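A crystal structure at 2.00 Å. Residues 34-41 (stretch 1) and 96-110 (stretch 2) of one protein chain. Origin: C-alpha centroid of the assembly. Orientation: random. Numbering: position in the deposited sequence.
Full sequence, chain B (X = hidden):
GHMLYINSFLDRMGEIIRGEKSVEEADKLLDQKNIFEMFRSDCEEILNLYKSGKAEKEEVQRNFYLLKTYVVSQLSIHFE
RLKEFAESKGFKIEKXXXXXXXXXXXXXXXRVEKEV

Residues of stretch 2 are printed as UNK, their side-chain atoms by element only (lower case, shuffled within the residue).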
ATOM      1  N   ASN B  34      -7.335 -11.887 -15.470  1.00 25.59           N
ATOM      2  CA  ASN B  34      -8.148 -10.774 -14.898  1.00 24.85           C
ATOM      3  C   ASN B  34      -7.235  -9.813 -14.098  1.00 22.98           C
ATOM      4  O   ASN B  34      -7.450  -8.607 -14.041  1.00 22.08           O
ATOM      5  CB  ASN B  34      -9.236 -11.318 -13.941  1.00 25.14           C
ATOM      6  CG  ASN B  34     -10.364 -12.068 -14.668  1.00 26.90           C
ATOM      7  OD1 ASN B  34     -10.498 -11.973 -15.885  1.00 24.88           O
ATOM      8  ND2 ASN B  34     -11.167 -12.827 -13.906  1.00 24.53           N
ATOM      9  N   ILE B  35      -6.250 -10.401 -13.433  1.00 22.71           N
ATOM     10  CA  ILE B  35      -5.273  -9.628 -12.640  1.00 22.65           C
ATOM     11  C   ILE B  35      -4.566  -8.629 -13.551  1.00 23.03           C
ATOM     12  O   ILE B  35      -4.630  -7.417 -13.330  1.00 23.14           O
ATOM     13  CB  ILE B  35      -4.277 -10.562 -11.891  1.00 21.79           C
ATOM     14  CG1 ILE B  35      -5.034 -11.425 -10.881  1.00 20.92           C
ATOM     15  CG2 ILE B  35      -3.186  -9.763 -11.146  1.00 23.27           C
ATOM     16  CD1 ILE B  35      -4.127 -12.287  -9.994  1.00 18.22           C
ATOM     17  N   PHE B  36      -3.960  -9.123 -14.628  1.00 23.74           N
ATOM     18  CA  PHE B  36      -3.294  -8.217 -15.572  1.00 23.55           C
ATOM     19  C   PHE B  36      -4.259  -7.127 -16.056  1.00 23.96           C
ATOM     20  O   PHE B  36      -3.961  -5.940 -15.971  1.00 22.49           O
ATOM     21  CB  PHE B  36      -2.700  -9.034 -16.719  1.00 24.81           C
ATOM     22  CG  PHE B  36      -1.557  -8.357 -17.463  1.00 25.89           C
ATOM     23  CD1 PHE B  36      -0.537  -9.144 -18.018  1.00 27.71           C
ATOM     24  CD2 PHE B  36      -1.514  -6.974 -17.645  1.00 25.06           C
ATOM     25  CE1 PHE B  36       0.528  -8.559 -18.735  1.00 30.56           C
ATOM     26  CE2 PHE B  36      -0.482  -6.379 -18.365  1.00 27.96           C
ATOM     27  CZ  PHE B  36       0.550  -7.172 -18.913  1.00 29.30           C
ATOM     28  N   GLU B  37      -5.470  -7.495 -16.498  1.00 24.95           N
ATOM     29  CA  GLU B  37      -6.427  -6.463 -16.944  1.00 24.36           C
ATOM     30  C   GLU B  37      -6.808  -5.441 -15.866  1.00 22.82           C
ATOM     31  O   GLU B  37      -6.961  -4.251 -16.154  1.00 22.70           O
ATOM     32  CB  GLU B  37      -7.668  -7.102 -17.625  1.00 26.80           C
ATOM     33  CG  GLU B  37      -8.666  -6.078 -18.149  1.00 30.23           C
ATOM     34  CD  GLU B  37      -9.991  -6.744 -18.594  1.00 38.42           C
ATOM     35  OE1 GLU B  37      -9.915  -7.874 -19.170  1.00 41.89           O
ATOM     36  OE2 GLU B  37     -11.089  -6.145 -18.361  1.00 39.51           O
ATOM     37  N   MET B  38      -6.892  -5.884 -14.602  1.00 21.89           N
ATOM     38  CA  MET B  38      -7.180  -5.020 -13.459  1.00 20.39           C
ATOM     39  C   MET B  38      -6.103  -3.960 -13.277  1.00 19.92           C
ATOM     40  O   MET B  38      -6.416  -2.807 -13.131  1.00 18.09           O
ATOM     41  CB  MET B  38      -7.234  -5.864 -12.156  1.00 21.70           C
ATOM     42  CG  MET B  38      -8.390  -5.559 -11.231  1.00 24.33           C
ATOM     43  SD  MET B  38      -8.414  -6.599  -9.782  1.00 14.47           S
ATOM     44  CE  MET B  38      -8.548  -8.157 -10.498  1.00 19.55           C
ATOM     45  N   PHE B  39      -4.820  -4.362 -13.265  1.00 19.03           N
ATOM     46  CA  PHE B  39      -3.742  -3.366 -13.215  1.00 18.49           C
ATOM     47  C   PHE B  39      -3.713  -2.476 -14.450  1.00 18.77           C
ATOM     48  O   PHE B  39      -3.410  -1.294 -14.327  1.00 17.70           O
ATOM     49  CB  PHE B  39      -2.361  -4.010 -12.959  1.00 18.62           C
ATOM     50  CG  PHE B  39      -2.205  -4.528 -11.557  1.00 17.51           C
ATOM     51  CD1 PHE B  39      -1.798  -3.670 -10.528  1.00 14.92           C
ATOM     52  CD2 PHE B  39      -2.481  -5.840 -11.264  1.00 16.23           C
ATOM     53  CE1 PHE B  39      -1.647  -4.136  -9.223  1.00  9.99           C
ATOM     54  CE2 PHE B  39      -2.328  -6.334  -9.944  1.00 16.59           C
ATOM     55  CZ  PHE B  39      -1.933  -5.474  -8.938  1.00 17.21           C
ATOM     56  N   ARG B  40      -3.978  -3.035 -15.642  1.00 19.76           N
ATOM     57  CA  ARG B  40      -4.108  -2.147 -16.835  1.00 21.17           C
ATOM     58  C   ARG B  40      -5.212  -1.105 -16.614  1.00 21.71           C
ATOM     59  O   ARG B  40      -5.004   0.086 -16.913  1.00 21.37           O
ATOM     60  CB  ARG B  40      -4.443  -2.902 -18.142  1.00 20.71           C
ATOM     61  CG  ARG B  40      -3.361  -3.751 -18.722  1.00 25.55           C
ATOM     62  CD  ARG B  40      -3.848  -4.402 -20.052  1.00 26.26           C
ATOM     63  NE  ARG B  40      -3.010  -5.566 -20.346  1.00 32.89           N
ATOM     64  CZ  ARG B  40      -3.386  -6.840 -20.242  1.00 33.88           C
ATOM     65  NH1 ARG B  40      -4.615  -7.165 -19.859  1.00 35.92           N
ATOM     66  NH2 ARG B  40      -2.527  -7.801 -20.554  1.00 36.48           N
ATOM     67  N   SER B  41      -6.390  -1.540 -16.123  1.00 20.64           N
ATOM     68  CA  SER B  41      -7.456  -0.579 -15.892  1.00 22.49           C
ATOM     69  C   SER B  41      -7.116   0.454 -14.842  1.00 21.64           C
ATOM     70  O   SER B  41      -7.546   1.597 -14.955  1.00 20.85           O
ATOM     71  CB  SER B  41      -8.810  -1.216 -15.537  1.00 22.91           C
ATOM     72  OG  SER B  41      -8.649  -2.312 -14.670  1.00 29.61           O
ATOM     73  N   UNK B  96      -2.991 -20.574 -10.179  1.00 34.04           N
ATOM     74  CA  UNK B  96      -1.659 -20.078  -9.788  1.00 33.32           C
ATOM     75  C   UNK B  96      -1.240 -18.864 -10.645  1.00 31.74           C
ATOM     76  O   UNK B  96      -1.860 -18.553 -11.662  1.00 30.26           O
ATOM     77  c   UNK B  96      -0.612 -21.196  -9.852  1.00 33.41           C
ATOM     78  c   UNK B  96       0.227 -23.261 -11.089  1.00 41.15           C
ATOM     79  n   UNK B  96       1.524 -21.808 -12.854  1.00 41.85           N
ATOM     80  c   UNK B  96      -0.824 -22.139 -11.014  1.00 38.07           C
ATOM     81  c   UNK B  96       1.598 -22.710 -11.611  1.00 45.62           C
ATOM     82  N   UNK B  97      -0.192 -18.167 -10.198  1.00 31.25           N
ATOM     83  CA  UNK B  97       0.211 -16.907 -10.827  1.00 30.56           C
ATOM     84  C   UNK B  97       1.607 -17.107 -11.406  1.00 30.61           C
ATOM     85  O   UNK B  97       2.550 -17.331 -10.657  1.00 29.99           O
ATOM     86  c   UNK B  97      -0.165 -13.688 -11.218  1.00 23.66           C
ATOM     87  c   UNK B  97       0.240 -15.792  -9.779  1.00 30.24           C
ATOM     88  c   UNK B  97       0.608 -13.514  -8.826  1.00 29.72           C
ATOM     89  c   UNK B  97       0.654 -14.345 -10.101  1.00 28.60           C
ATOM     90  N   UNK B  98       1.726 -17.051 -12.724  1.00 31.33           N
ATOM     91  CA  UNK B  98       3.038 -17.200 -13.384  1.00 32.12           C
ATOM     92  C   UNK B  98       4.016 -16.058 -13.010  1.00 31.66           C
ATOM     93  O   UNK B  98       3.670 -14.890 -13.142  1.00 30.09           O
ATOM     94  c   UNK B  98       2.168 -18.450 -15.402  1.00 34.96           C
ATOM     95  c   UNK B  98       2.851 -17.205 -14.907  1.00 32.85           C
ATOM     96  o   UNK B  98       1.615 -18.427 -16.539  1.00 36.16           O
ATOM     97  o   UNK B  98       2.201 -19.463 -14.661  1.00 36.02           O
ATOM     98  N   UNK B  99       5.228 -16.397 -12.512  1.00 31.10           N
ATOM     99  CA  UNK B  99       6.282 -15.385 -12.380  1.00 30.26           C
ATOM    100  C   UNK B  99       6.439 -14.483 -13.597  1.00 30.05           C
ATOM    101  O   UNK B  99       6.659 -13.267 -13.449  1.00 29.05           O
ATOM    102  c   UNK B  99       7.551 -16.219 -12.158  1.00 31.27           C
ATOM    103  c   UNK B  99       7.025 -17.452 -11.356  1.00 32.02           C
ATOM    104  c   UNK B  99       5.639 -17.715 -11.981  1.00 30.85           C
ATOM    105  N   UNK B 100       6.311 -15.060 -14.791  1.00 29.22           N
ATOM    106  CA  UNK B 100       6.399 -14.268 -16.018  1.00 29.35           C
ATOM    107  C   UNK B 100       5.279 -13.235 -16.076  1.00 27.32           C
ATOM    108  O   UNK B 100       5.457 -12.162 -16.636  1.00 27.99           O
ATOM    109  o   UNK B 100       5.942 -17.753 -15.968  1.00 42.06           O
ATOM    110  c   UNK B 100       7.372 -16.297 -17.290  1.00 33.43           C
ATOM    111  c   UNK B 100       6.363 -15.157 -17.272  1.00 29.52           C
ATOM    112  c   UNK B 100       7.125 -17.385 -16.216  1.00 40.37           C
ATOM    113  o   UNK B 100       8.127 -17.864 -15.614  1.00 42.34           O
ATOM    114  N   UNK B 101       4.099 -13.564 -15.535  1.00 25.73           N
ATOM    115  CA  UNK B 101       2.965 -12.621 -15.623  1.00 23.31           C
ATOM    116  C   UNK B 101       3.220 -11.417 -14.673  1.00 22.69           C
ATOM    117  O   UNK B 101       3.075 -10.264 -15.053  1.00 22.29           O
ATOM    118  c   UNK B 101       1.307 -14.193 -16.656  1.00 22.81           C
ATOM    119  c   UNK B 101       1.582 -13.337 -15.442  1.00 23.97           C
ATOM    120  c   UNK B 101       0.401 -12.292 -15.227  1.00 21.82           C
ATOM    121  N   UNK B 102       3.650 -11.711 -13.456  1.00 22.52           N
ATOM    122  CA  UNK B 102       4.137 -10.679 -12.531  1.00 22.58           C
ATOM    123  C   UNK B 102       5.109  -9.743 -13.228  1.00 23.57           C
ATOM    124  O   UNK B 102       4.913  -8.530 -13.199  1.00 24.12           O
ATOM    125  c   UNK B 102       5.324 -10.192 -10.285  1.00 18.57           C
ATOM    126  c   UNK B 102       4.730 -11.285 -11.237  1.00 21.93           C
ATOM    127  c   UNK B 102       3.653 -12.101 -10.528  1.00 23.23           C
ATOM    128  c   UNK B 102       4.082 -12.773  -9.273  1.00 21.75           C
ATOM    129  N   UNK B 103       6.154 -10.303 -13.851  1.00 24.75           N
ATOM    130  CA  UNK B 103       7.116  -9.479 -14.598  1.00 25.19           C
ATOM    131  C   UNK B 103       6.452  -8.625 -15.658  1.00 23.93           C
ATOM    132  O   UNK B 103       6.807  -7.462 -15.796  1.00 23.92           O
ATOM    133  n   UNK B 103       9.765 -12.142 -14.578  1.00 27.26           N
ATOM    134  o   UNK B 103       8.850 -10.907 -12.949  1.00 29.43           O
ATOM    135  c   UNK B 103       8.303 -10.291 -15.189  1.00 24.96           C
ATOM    136  c   UNK B 103       8.999 -11.142 -14.139  1.00 27.49           C
ATOM    137  N   UNK B 104       5.519  -9.193 -16.430  1.00 23.79           N
ATOM    138  CA  UNK B 104       4.917  -8.421 -17.528  1.00 23.35           C
ATOM    139  C   UNK B 104       4.016  -7.290 -17.022  1.00 22.42           C
ATOM    140  O   UNK B 104       3.906  -6.279 -17.679  1.00 20.93           O
ATOM    141  c   UNK B 104       4.913 -10.162 -19.420  1.00 29.10           C
ATOM    142  o   UNK B 104       2.955 -11.524 -19.734  1.00 36.90           O
ATOM    143  c   UNK B 104       4.095  -9.296 -18.466  1.00 24.72           C
ATOM    144  c   UNK B 104       4.216 -11.483 -19.739  1.00 36.15           C
ATOM    145  o   UNK B 104       4.939 -12.483 -20.002  1.00 39.20           O
ATOM    146  N   UNK B 105       3.341  -7.498 -15.890  1.00 21.48           N
ATOM    147  CA  UNK B 105       2.493  -6.420 -15.275  1.00 21.48           C
ATOM    148  C   UNK B 105       3.401  -5.259 -14.827  1.00 20.83           C
ATOM    149  O   UNK B 105       3.158  -4.104 -15.155  1.00 21.54           O
ATOM    150  c   UNK B 105       0.052  -8.871 -13.388  1.00 19.09           C
ATOM    151  c   UNK B 105       0.936  -5.877 -13.368  1.00 21.29           C
ATOM    152  c   UNK B 105       0.615  -8.002 -14.552  1.00 21.09           C
ATOM    153  c   UNK B 105       1.672  -6.976 -14.086  1.00 20.91           C
ATOM    154  N   UNK B 106       4.487  -5.581 -14.110  1.00 23.02           N
ATOM    155  CA  UNK B 106       5.447  -4.540 -13.629  1.00 23.06           C
ATOM    156  C   UNK B 106       5.958  -3.755 -14.798  1.00 22.88           C
ATOM    157  O   UNK B 106       6.016  -2.513 -14.784  1.00 22.17           O
ATOM    158  c   UNK B 106       6.621  -5.173 -12.908  1.00 23.10           C
ATOM    159  N   UNK B 107       6.378  -4.504 -15.815  1.00 23.76           N
ATOM    160  CA  UNK B 107       6.929  -3.920 -17.015  1.00 24.86           C
ATOM    161  C   UNK B 107       5.887  -3.046 -17.719  1.00 23.90           C
ATOM    162  O   UNK B 107       6.209  -1.967 -18.215  1.00 24.44           O
ATOM    163  c   UNK B 107       9.954  -4.427 -17.719  1.00 28.81           C
ATOM    164  c   UNK B 107       8.912  -5.538 -17.637  1.00 28.33           C
ATOM    165  c   UNK B 107       9.281  -6.735 -18.573  1.00 30.39           C
ATOM    166  c   UNK B 107       7.480  -5.036 -17.938  1.00 25.39           C
ATOM    167  N   UNK B 108       4.644  -3.513 -17.781  1.00 22.82           N
ATOM    168  CA  UNK B 108       3.537  -2.680 -18.323  1.00 24.19           C
ATOM    169  C   UNK B 108       3.359  -1.353 -17.558  1.00 23.21           C
ATOM    170  O   UNK B 108       3.144  -0.288 -18.151  1.00 23.89           O
ATOM    171  o   UNK B 108      -2.173  -0.456 -20.476  1.00 25.73           O
ATOM    172  c   UNK B 108       2.196  -3.468 -18.335  1.00 23.34           C
ATOM    173  c   UNK B 108       1.033  -2.683 -18.898  1.00 24.26           C
ATOM    174  c   UNK B 108       0.354  -1.741 -18.119  1.00 25.84           C
ATOM    175  c   UNK B 108      -1.111  -1.212 -19.953  1.00 28.37           C
ATOM    176  c   UNK B 108       0.615  -2.868 -20.224  1.00 24.68           C
ATOM    177  c   UNK B 108      -0.428  -2.136 -20.752  1.00 24.60           C
ATOM    178  c   UNK B 108      -0.705  -1.010 -18.627  1.00 24.84           C
ATOM    179  N   UNK B 109       3.418  -1.409 -16.236  1.00 24.27           N
ATOM    180  CA  UNK B 109       3.268  -0.176 -15.404  1.00 23.46           C
ATOM    181  C   UNK B 109       4.456   0.746 -15.686  1.00 26.01           C
ATOM    182  O   UNK B 109       4.342   1.993 -15.819  1.00 24.23           O
ATOM    183  c   UNK B 109       3.377   0.730 -13.017  1.00 22.19           C
ATOM    184  c   UNK B 109       1.867  -1.262 -13.526  1.00 20.54           C
ATOM    185  c   UNK B 109       3.188  -0.524 -13.864  1.00 23.56           C
ATOM    186  c   UNK B 109       1.856  -2.044 -12.224  1.00 16.11           C
ATOM    187  N   UNK B 110       5.623   0.098 -15.777  1.00 27.11           N
ATOM    188  CA  UNK B 110       6.857   0.778 -16.051  1.00 29.66           C
ATOM    189  C   UNK B 110       6.690   1.565 -17.342  1.00 29.37           C
ATOM    190  O   UNK B 110       7.146   2.691 -17.431  1.00 29.75           O
ATOM    191  o   UNK B 110       9.624   1.211 -15.320  1.00 35.99           O
ATOM    192  c   UNK B 110       9.346   0.349 -16.178  1.00 33.67           C
ATOM    193  c   UNK B 110       7.993  -0.265 -16.148  1.00 30.22           C
ATOM    194  o   UNK B 110      10.141  -0.040 -17.064  1.00 37.08           O
TER
HETATM  195  O   HOH W   1      -3.777   1.099 -19.141  1.00 22.68           O

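Position 96 carries four carbons in a row ending in nitrogen and touches nothing on stretch 1. It is Lys96. Position 97 has four carbons, forked at the second, and one fork tip lies 4.4 Å from Ile35 CD1. This is Leu97. Position 98 has two carbons, the second bearing two oxygens, so it is Asp98. Its OD1 forms a salt bridge with Lys96 NZ at 3.0 Å. It takes the N-cap position, but its side chain makes no capping bond.

At 99 three carbons close a ring onto the backbone nitrogen: Pro99, the first residue of the helix. Position 100 has three carbons, the third with two oxygens, and stays clear of stretch 1. It is Glu100. Position 101 has one carbon carrying two others, one of them 4.3 Å from Phe36 CD1. It is Val101.

Position 102 has four carbons, forked at the first, with one arm two carbons long. Its CA-to-CB bond points away from stretch 1. This is Ile102. Position 103 has two carbons, the second with one oxygen and one nitrogen, and makes no contact. The atoms fit Asn103.

Position 104 has three carbons, the third with two oxygens. Its CB lies 3.7 Å from Phe36 CE1. It is Glu104. Position 105 again has four carbons forked at the first, one arm being longer. The first carbon of that arm lies 3.6 Å from Phe36 CG, over the ring face. This is Ile105; its CD1 reaches Ile35 CG2 at 4.0 Å, and its CG2 reaches Phe39 CB at 3.8 Å.

Position 106 has a single carbon and is Ala106. Position 107 has four carbons forked at the second and is Leu107. Neither touches stretch 1. Position 108 has one carbon, then a six-carbon ring bearing an oxygen. Arg40 CG lies over its face. It is Tyr108, with CZ 3.6 Å from Arg40 CG.

Position 109 has four carbons forked at the first, and its longer arm ends 4.3 Å from Phe39 CD1. It is Ile109. Position 110 has two carbons, the second with two oxygens, and is out of reach. It is Asp110.

The helices run nearly parallel, at 12°, and the contact is mainly apolar. Phe36 is the knob, seated among Val101, Glu104, Ile105 and Tyr108. Its ring edge faces the Tyr108 ring in an offset edge-to-face pair. No direct hydrogen bond crosses. Water 1 bridges instead, donating to Arg40 O at 2.7 Å from its oxygen and lying 2.6 Å from Tyr108 OH.

Stretch 2 96-110: KLDPEVINEIALYID
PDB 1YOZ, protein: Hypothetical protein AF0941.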